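Local structure of Mannose/sialic acid-binding lectin (3A0C) at the interface of chains A and B. The protein binds mannose and has anti-HIV activity, the chain here being the bulb-type lectin domain of a longer protein, with a beta-prism II fold. Residues are numbered along the deposited sequence; one frame, centred on the assembly and turned at random. Chains: chain A/B, Mannose/sialic acid-binding lectin.

Contact 1: the interface of chains A and B. Residues chain A 101, 103-106; chain B 94-97.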
ATOM      1  N   VAL A 101       4.806  -7.632   7.777  1.00 19.10           N
ATOM      2  CA  VAL A 101       4.834  -8.250   6.465  1.00 19.80           C
ATOM      3  C   VAL A 101       4.306  -9.693   6.578  1.00 19.07           C
ATOM      4  O   VAL A 101       4.666 -10.427   7.492  1.00 18.85           O
ATOM      5  CB  VAL A 101       6.273  -8.266   5.913  1.00 20.72           C
ATOM      6  CG1 VAL A 101       6.792  -6.852   5.738  1.00 18.38           C
ATOM      7  CG2 VAL A 101       7.177  -9.003   6.865  1.00 23.14           C
ATOM      8  N   TRP A 103       3.792 -11.680   3.449  1.00 17.83           N
ATOM      9  CA  TRP A 103       4.335 -12.363   2.294  1.00 16.83           C
ATOM     10  C   TRP A 103       4.935 -11.340   1.346  1.00 15.91           C
ATOM     11  O   TRP A 103       4.531 -10.187   1.351  1.00 16.00           O
ATOM     12  CB  TRP A 103       3.198 -13.087   1.582  1.00 18.49           C
ATOM     13  CG  TRP A 103       3.581 -13.899   0.373  1.00 19.57           C
ATOM     14  CD1 TRP A 103       3.969 -15.210   0.355  1.00 20.68           C
ATOM     15  CD2 TRP A 103       3.531 -13.480  -0.998  1.00 19.73           C
ATOM     16  NE1 TRP A 103       4.153 -15.636  -0.933  1.00 19.85           N
ATOM     17  CE2 TRP A 103       3.893 -14.598  -1.786  1.00 18.78           C
ATOM     18  CE3 TRP A 103       3.213 -12.268  -1.639  1.00 17.98           C
ATOM     19  CZ2 TRP A 103       3.945 -14.547  -3.179  1.00 19.71           C
ATOM     20  CZ3 TRP A 103       3.261 -12.216  -3.032  1.00 17.27           C
ATOM     21  CH2 TRP A 103       3.623 -13.350  -3.784  1.00 18.63           C
ATOM     22  N   ALA A 104       5.885 -11.784   0.528  1.00 17.51           N
ATOM     23  CA  ALA A 104       6.542 -10.929  -0.465  1.00 17.76           C
ATOM     24  C   ALA A 104       7.018 -11.801  -1.622  1.00 17.89           C
ATOM     25  O   ALA A 104       7.223 -13.007  -1.453  1.00 17.67           O
ATOM     26  CB  ALA A 104       7.725 -10.190   0.151  1.00 15.96           C
ATOM     27  N   THR A 105       7.190 -11.198  -2.797  1.00 17.92           N
ATOM     28  CA  THR A 105       7.644 -11.947  -3.961  1.00 18.76           C
ATOM     29  C   THR A 105       9.164 -12.146  -3.943  1.00 17.54           C
ATOM     30  O   THR A 105       9.680 -13.132  -4.473  1.00 16.81           O
ATOM     31  CB  THR A 105       7.246 -11.236  -5.273  1.00 18.63           C
ATOM     32  OG1 THR A 105       7.641  -9.856  -5.210  1.00 20.76           O
ATOM     33  CG2 THR A 105       5.747 -11.329  -5.493  1.00 18.92           C
ATOM     34  N   GLY A 106       9.876 -11.217  -3.317  1.00 16.94           N
ATOM     35  CA  GLY A 106      11.319 -11.326  -3.280  1.00 14.69           C
ATOM     36  C   GLY A 106      11.886 -10.755  -4.562  1.00 13.73           C
ATOM     37  O   GLY A 106      13.079 -10.905  -4.855  1.00 12.70           O
TER
ATOM     38  N   ASN B  94       9.617  -5.047  -5.013  1.00 14.74           N
ATOM     39  CA  ASN B  94       9.129  -6.203  -4.255  1.00 13.74           C
ATOM     40  C   ASN B  94       7.615  -6.066  -4.069  1.00 12.06           C
ATOM     41  O   ASN B  94       7.118  -4.978  -3.825  1.00 14.39           O
ATOM     42  CB  ASN B  94       9.833  -6.266  -2.899  1.00 12.82           C
ATOM     43  CG  ASN B  94       9.660  -7.607  -2.204  1.00 14.82           C
ATOM     44  OD1 ASN B  94       9.134  -8.568  -2.781  1.00 17.34           O
ATOM     45  ND2 ASN B  94      10.109  -7.681  -0.955  1.00 14.17           N
ATOM     46  N   VAL B  95       6.876  -7.153  -4.219  1.00 12.64           N
ATOM     47  CA  VAL B  95       5.424  -7.106  -4.042  1.00 11.15           C
ATOM     48  C   VAL B  95       5.121  -7.748  -2.693  1.00 11.01           C
ATOM     49  O   VAL B  95       5.361  -8.927  -2.492  1.00 13.11           O
ATOM     50  CB  VAL B  95       4.702  -7.874  -5.155  1.00 10.68           C
ATOM     51  CG1 VAL B  95       3.223  -7.986  -4.834  1.00 10.68           C
ATOM     52  CG2 VAL B  95       4.909  -7.175  -6.470  1.00 10.68           C
ATOM     53  N   VAL B  96       4.581  -6.963  -1.774  1.00 12.75           N
ATOM     54  CA  VAL B  96       4.321  -7.428  -0.419  1.00 12.31           C
ATOM     55  C   VAL B  96       2.882  -7.347   0.072  1.00 11.96           C
ATOM     56  O   VAL B  96       2.133  -6.450  -0.319  1.00 12.74           O
ATOM     57  CB  VAL B  96       5.178  -6.603   0.590  1.00 11.36           C
ATOM     58  CG1 VAL B  96       5.135  -7.253   1.966  1.00 10.68           C
ATOM     59  CG2 VAL B  96       6.600  -6.443   0.072  1.00 10.68           C
ATOM     60  N   ILE B  97       2.520  -8.290   0.941  1.00 12.56           N
ATOM     61  CA  ILE B  97       1.209  -8.300   1.589  1.00 13.87           C
ATOM     62  C   ILE B  97       1.471  -7.896   3.060  1.00 13.80           C
ATOM     63  O   ILE B  97       2.309  -8.518   3.735  1.00 10.68           O
ATOM     64  CB  ILE B  97       0.545  -9.706   1.574  1.00 12.17           C
ATOM     65  CG1 ILE B  97       0.183 -10.100   0.145  1.00 13.97           C
ATOM     66  CG2 ILE B  97      -0.706  -9.703   2.427  1.00 10.68           C
ATOM     67  CD1 ILE B  97      -0.557 -11.428   0.044  1.00 13.47           C
TER
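Strand 101-104 of chain A, in a C-terminal strand exchange, pairs antiparallel with strand 95-98 of chain B, A:Trp103 bridging B:Ile97 and A:Ala104 bridging B:Val96. B:Ile97 N donates to A:Trp103 O at 2.8 Å, nearly straight at the hydrogen (170°). Further along, A:Thr105 N reaches B:Val95 O at 2.9 Å by a more bent bond (136°). Past the strand end, side-chain oxygens join the backbone in the bonding. Rotated to lie between the backbone N and the carbonyl carbon (chi1 50°), the hydroxyl A:Thr105 OG1 accepts from B:Val95 N at 3.0 Å and donates to the side-chain amide oxygen B:Asn94 OD1 at 3.1 Å, within that carbonyl's plane. The same oxygen takes a second donor, A:Gly106 N at 2.8 Å, which stands above the plane. Two bonds thus fix the amide, whose carbon B:Asn94 CG lies 4.0 Å from the methyl A:Ala104 CB. The methyl A:Thr105 CG2 packs 3.6 Å from B:Val95 CB. The C-terminal segment of chain A thereby extends a sheet of chain B, leaving its own domain to complete its neighbour's.

Contact 2: the interface of chains A and B. Residues chain A 103; chain B 42, 74, 76, 78, 95.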
ATOM      1  N   TRP A 103       3.792 -11.680   3.449  1.00 17.83           N
ATOM      2  CA  TRP A 103       4.335 -12.363   2.294  1.00 16.83           C
ATOM      3  C   TRP A 103       4.935 -11.340   1.346  1.00 15.91           C
ATOM      4  O   TRP A 103       4.531 -10.187   1.351  1.00 16.00           O
ATOM      5  CB  TRP A 103       3.198 -13.087   1.582  1.00 18.49           C
ATOM      6  CG  TRP A 103       3.581 -13.899   0.373  1.00 19.57           C
ATOM      7  CD1 TRP A 103       3.969 -15.210   0.355  1.00 20.68           C
ATOM      8  CD2 TRP A 103       3.531 -13.480  -0.998  1.00 19.73           C
ATOM      9  NE1 TRP A 103       4.153 -15.636  -0.933  1.00 19.85           N
ATOM     10  CE2 TRP A 103       3.893 -14.598  -1.786  1.00 18.78           C
ATOM     11  CE3 TRP A 103       3.213 -12.268  -1.639  1.00 17.98           C
ATOM     12  CZ2 TRP A 103       3.945 -14.547  -3.179  1.00 19.71           C
ATOM     13  CZ3 TRP A 103       3.261 -12.216  -3.032  1.00 17.27           C
ATOM     14  CH2 TRP A 103       3.623 -13.350  -3.784  1.00 18.63           C
TER
ATOM     15  N   TRP B  42       8.728 -11.821 -12.360  1.00 17.20           N
ATOM     16  CA  TRP B  42       8.043 -12.723 -11.450  1.00 15.52           C
ATOM     17  C   TRP B  42       6.666 -13.151 -11.992  1.00 14.74           C
ATOM     18  O   TRP B  42       6.037 -12.417 -12.752  1.00 13.87           O
ATOM     19  CB  TRP B  42       7.861 -12.051 -10.090  1.00 15.65           C
ATOM     20  CG  TRP B  42       7.283 -12.981  -9.063  1.00 14.74           C
ATOM     21  CD1 TRP B  42       7.974 -13.781  -8.213  1.00 14.92           C
ATOM     22  CD2 TRP B  42       5.896 -13.233  -8.817  1.00 13.06           C
ATOM     23  NE1 TRP B  42       7.107 -14.518  -7.451  1.00 14.92           N
ATOM     24  CE2 TRP B  42       5.824 -14.202  -7.801  1.00 12.67           C
ATOM     25  CE3 TRP B  42       4.706 -12.733  -9.361  1.00 13.20           C
ATOM     26  CZ2 TRP B  42       4.610 -14.689  -7.309  1.00 11.62           C
ATOM     27  CZ3 TRP B  42       3.486 -13.221  -8.869  1.00 14.57           C
ATOM     28  CH2 TRP B  42       3.454 -14.190  -7.852  1.00 11.70           C
ATOM     29  N   TRP B  74      -4.633 -20.654  -7.666  1.00 23.81           N
ATOM     30  CA  TRP B  74      -3.395 -20.342  -6.974  1.00 22.08           C
ATOM     31  C   TRP B  74      -3.725 -19.587  -5.700  1.00 22.29           C
ATOM     32  O   TRP B  74      -4.744 -18.907  -5.633  1.00 21.79           O
ATOM     33  CB  TRP B  74      -2.541 -19.461  -7.878  1.00 22.02           C
ATOM     34  CG  TRP B  74      -1.218 -19.021  -7.327  1.00 21.69           C
ATOM     35  CD1 TRP B  74      -0.008 -19.621  -7.523  1.00 21.27           C
ATOM     36  CD2 TRP B  74      -0.957 -17.820  -6.596  1.00 22.28           C
ATOM     37  NE1 TRP B  74       0.996 -18.861  -6.972  1.00 22.58           N
ATOM     38  CE2 TRP B  74       0.441 -17.748  -6.397  1.00 22.64           C
ATOM     39  CE3 TRP B  74      -1.766 -16.792  -6.094  1.00 20.98           C
ATOM     40  CZ2 TRP B  74       1.046 -16.684  -5.719  1.00 21.66           C
ATOM     41  CZ3 TRP B  74      -1.161 -15.732  -5.418  1.00 19.94           C
ATOM     42  CH2 TRP B  74       0.229 -15.690  -5.240  1.00 19.41           C
ATOM     43  N   THR B  76      -1.530 -17.958  -1.881  1.00 23.65           N
ATOM     44  CA  THR B  76      -0.314 -17.873  -1.071  1.00 22.85           C
ATOM     45  C   THR B  76      -0.584 -18.649   0.222  1.00 24.77           C
ATOM     46  O   THR B  76       0.341 -19.016   0.947  1.00 25.80           O
ATOM     47  CB  THR B  76       0.033 -16.426  -0.703  1.00 19.60           C
ATOM     48  OG1 THR B  76      -0.942 -15.933   0.212  1.00 20.43           O
ATOM     49  CG2 THR B  76       0.047 -15.541  -1.937  1.00 19.82           C
ATOM     50  N   THR B  78      -1.602 -17.685   2.947  1.00 26.53           N
ATOM     51  CA  THR B  78      -1.116 -16.934   4.093  1.00 25.32           C
ATOM     52  C   THR B  78      -2.292 -16.299   4.823  1.00 27.30           C
ATOM     53  O   THR B  78      -2.277 -15.111   5.128  1.00 29.67           O
ATOM     54  CB  THR B  78      -0.163 -15.818   3.634  1.00 24.43           C
ATOM     55  OG1 THR B  78      -0.836 -14.963   2.698  1.00 20.92           O
ATOM     56  CG2 THR B  78       1.050 -16.411   2.968  1.00 22.27           C
ATOM     57  N   VAL B  95       6.876  -7.153  -4.219  1.00 12.64           N
ATOM     58  CA  VAL B  95       5.424  -7.106  -4.042  1.00 11.15           C
ATOM     59  C   VAL B  95       5.121  -7.748  -2.693  1.00 11.01           C
ATOM     60  O   VAL B  95       5.361  -8.927  -2.492  1.00 13.11           O
ATOM     61  CB  VAL B  95       4.702  -7.874  -5.155  1.00 10.68           C
ATOM     62  CG1 VAL B  95       3.223  -7.986  -4.834  1.00 10.68           C
ATOM     63  CG2 VAL B  95       4.909  -7.175  -6.470  1.00 10.68           C
TER
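Aromatic contact comes first where the indole of A:Trp103 enters chain B and meets B:Trp42. The two side chains approach from opposite directions, with A:Trp103 CH2 3.9 Å from B:Trp42 CZ2. The latter atom sits at the edge of the A:Trp103 ring, in its plane, while the two indole planes stand steeply to one another, so the pair meets by a benzo edge and is not stacked. B:Trp74 is a looser neighbour, its CH2 atom 4.4 Å from A:Trp103 CH2.

Methyl groups cover one face. B:Thr76 CG2 lies over the centre of that face of the indole, 4.0 Å from A:Trp103 CE2. The B:Thr78 side chain comes in at about a right angle and puts its methyl beside the pyrrole part of the ring system. The tryptophan reaches this place with CG anti to the backbone N (chi1 -178°), which turns the indole so that one face meets the threonine methyls and its benzo edge meets B:Trp42.

Within chain B, the hydroxyls B:Thr76 OG1 and B:Thr78 OG1 share a hydrogen bond of 2.7 Å, its direction undecided. This link ties the two threonines together and probably helps keep both methyls turned toward the indole, where B:Thr78 CG2 lies 4.1 Å from A:Trp103 CD1.

Contact 3: the interface of chains A and B. Residues chain A 61, 76, 78; chain B 102-103.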
ATOM      1  N   GLY A  61       5.769   0.268  13.143  1.00 17.79           N
ATOM      2  CA  GLY A  61       4.393   0.659  12.904  1.00 15.50           C
ATOM      3  C   GLY A  61       4.028   2.030  13.399  1.00 13.42           C
ATOM      4  O   GLY A  61       2.894   2.463  13.232  1.00 14.22           O
ATOM      5  N   THR A  76       1.289   8.585  15.793  1.00 15.65           N
ATOM      6  CA  THR A  76       0.088   7.788  15.980  1.00 17.73           C
ATOM      7  C   THR A  76       0.325   6.908  17.200  1.00 19.45           C
ATOM      8  O   THR A  76      -0.613   6.333  17.768  1.00 20.34           O
ATOM      9  CB  THR A  76      -0.188   6.895  14.757  1.00 13.69           C
ATOM     10  OG1 THR A  76       0.835   5.897  14.656  1.00 11.99           O
ATOM     11  CG2 THR A  76      -0.176   7.717  13.502  1.00 14.02           C
ATOM     12  N   THR A  78       1.424   4.074  17.412  1.00 23.60           N
ATOM     13  CA  THR A  78       0.979   2.709  17.155  1.00 22.95           C
ATOM     14  C   THR A  78       2.178   1.813  16.869  1.00 24.66           C
ATOM     15  O   THR A  78       2.203   1.074  15.884  1.00 25.56           O
ATOM     16  CB  THR A  78       0.056   2.677  15.946  1.00 20.26           C
ATOM     17  OG1 THR A  78       0.756   3.212  14.821  1.00 20.67           O
ATOM     18  CG2 THR A  78      -1.198   3.503  16.207  1.00 19.41           C
TER
ATOM     19  N   VAL B 102      -3.047  -1.352  11.497  1.00 10.68           N
ATOM     20  CA  VAL B 102      -2.456  -0.872  12.732  1.00 10.68           C
ATOM     21  C   VAL B 102      -3.034   0.491  13.100  1.00 10.68           C
ATOM     22  O   VAL B 102      -3.203   0.802  14.275  1.00 11.40           O
ATOM     23  CB  VAL B 102      -0.918  -0.730  12.595  1.00 10.68           C
ATOM     24  CG1 VAL B 102      -0.340   0.005  13.812  1.00 10.68           C
ATOM     25  CG2 VAL B 102      -0.283  -2.108  12.429  1.00 10.68           C
ATOM     26  N   TRP B 103      -3.335   1.297  12.084  1.00 11.11           N
ATOM     27  CA  TRP B 103      -3.864   2.635  12.286  1.00 11.34           C
ATOM     28  C   TRP B 103      -4.483   3.119  10.976  1.00 13.85           C
ATOM     29  O   TRP B 103      -4.181   2.581   9.913  1.00 13.75           O
ATOM     30  CB  TRP B 103      -2.722   3.566  12.712  1.00 12.91           C
ATOM     31  CG  TRP B 103      -3.130   4.995  13.034  1.00 12.49           C
ATOM     32  CD1 TRP B 103      -3.595   5.479  14.226  1.00 11.23           C
ATOM     33  CD2 TRP B 103      -3.064   6.113  12.148  1.00 12.61           C
ATOM     34  NE1 TRP B 103      -3.814   6.828  14.136  1.00 10.97           N
ATOM     35  CE2 TRP B 103      -3.494   7.247  12.871  1.00 12.30           C
ATOM     36  CE3 TRP B 103      -2.675   6.269  10.812  1.00 13.64           C
ATOM     37  CZ2 TRP B 103      -3.542   8.527  12.301  1.00 10.76           C
ATOM     38  CZ3 TRP B 103      -2.722   7.536  10.250  1.00 12.09           C
ATOM     39  CH2 TRP B 103      -3.151   8.646  10.995  1.00 10.68           C
TER
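Loop residues of chain A, A:Thr76 and A:Thr78 just after strand 72-75, receive B:Val102 and B:Trp103 from strand 101-104 of chain B, with A:Gly61, shortly before strand 63-66, behind them. The tryptophan site has a twin with the chains exchanged, by the two-fold symmetry of the interface. The methyl A:Thr76 CG2 stands over the indole face in a CH-pi contact, 3.4 Å from B:Trp103 CE2 and 3.5 Å from the centroid of the six-membered ring. The A:Thr78 side chain crosses that of B:Trp103 at about a right angle, its CG2 3.7 Å from CD1 of the tryptophan's pyrrole ring.

B:Val102 joins the contact. Its CG1 branch, anti to the backbone N (chi1 170°), presses on A:Thr78 CB at 3.4 Å, tighter than usual van der Waals contact. A:Thr78 thus leans on both the valine branch and the pyrrole part of the indole.

Hydrogen bonds within chain A brace that threonine from behind. A:Thr78 OG1 donates to A:Gly61 O at 2.8 Å, approaching from above the carbonyl plane, and pairs with A:Thr76 OG1 at 2.7 Å, the direction of this second bond being undecided. The exchanged strand of chain B thus lies against loops that join the strands of chain A's beta-prism.

Contacts 1 and 2 are two aspects of one insertion: their C-alpha centres lie about 7 Å apart, and they share A:Trp103 and B:Val95, the backbone of the strand serving the sheet while its indole serves the core. Contact 3, where chain B's strand 101-104 enters chain A, lies about 20 Å from contact 1 and about 24 Å from contact 2, between C-alpha centres. The two-fold symmetry makes the exchange reciprocal, each domain giving and receiving a C-terminal strand. Such mutual insertion fits the dimers typical of this lectin family, although the structure alone does not show the state in solution.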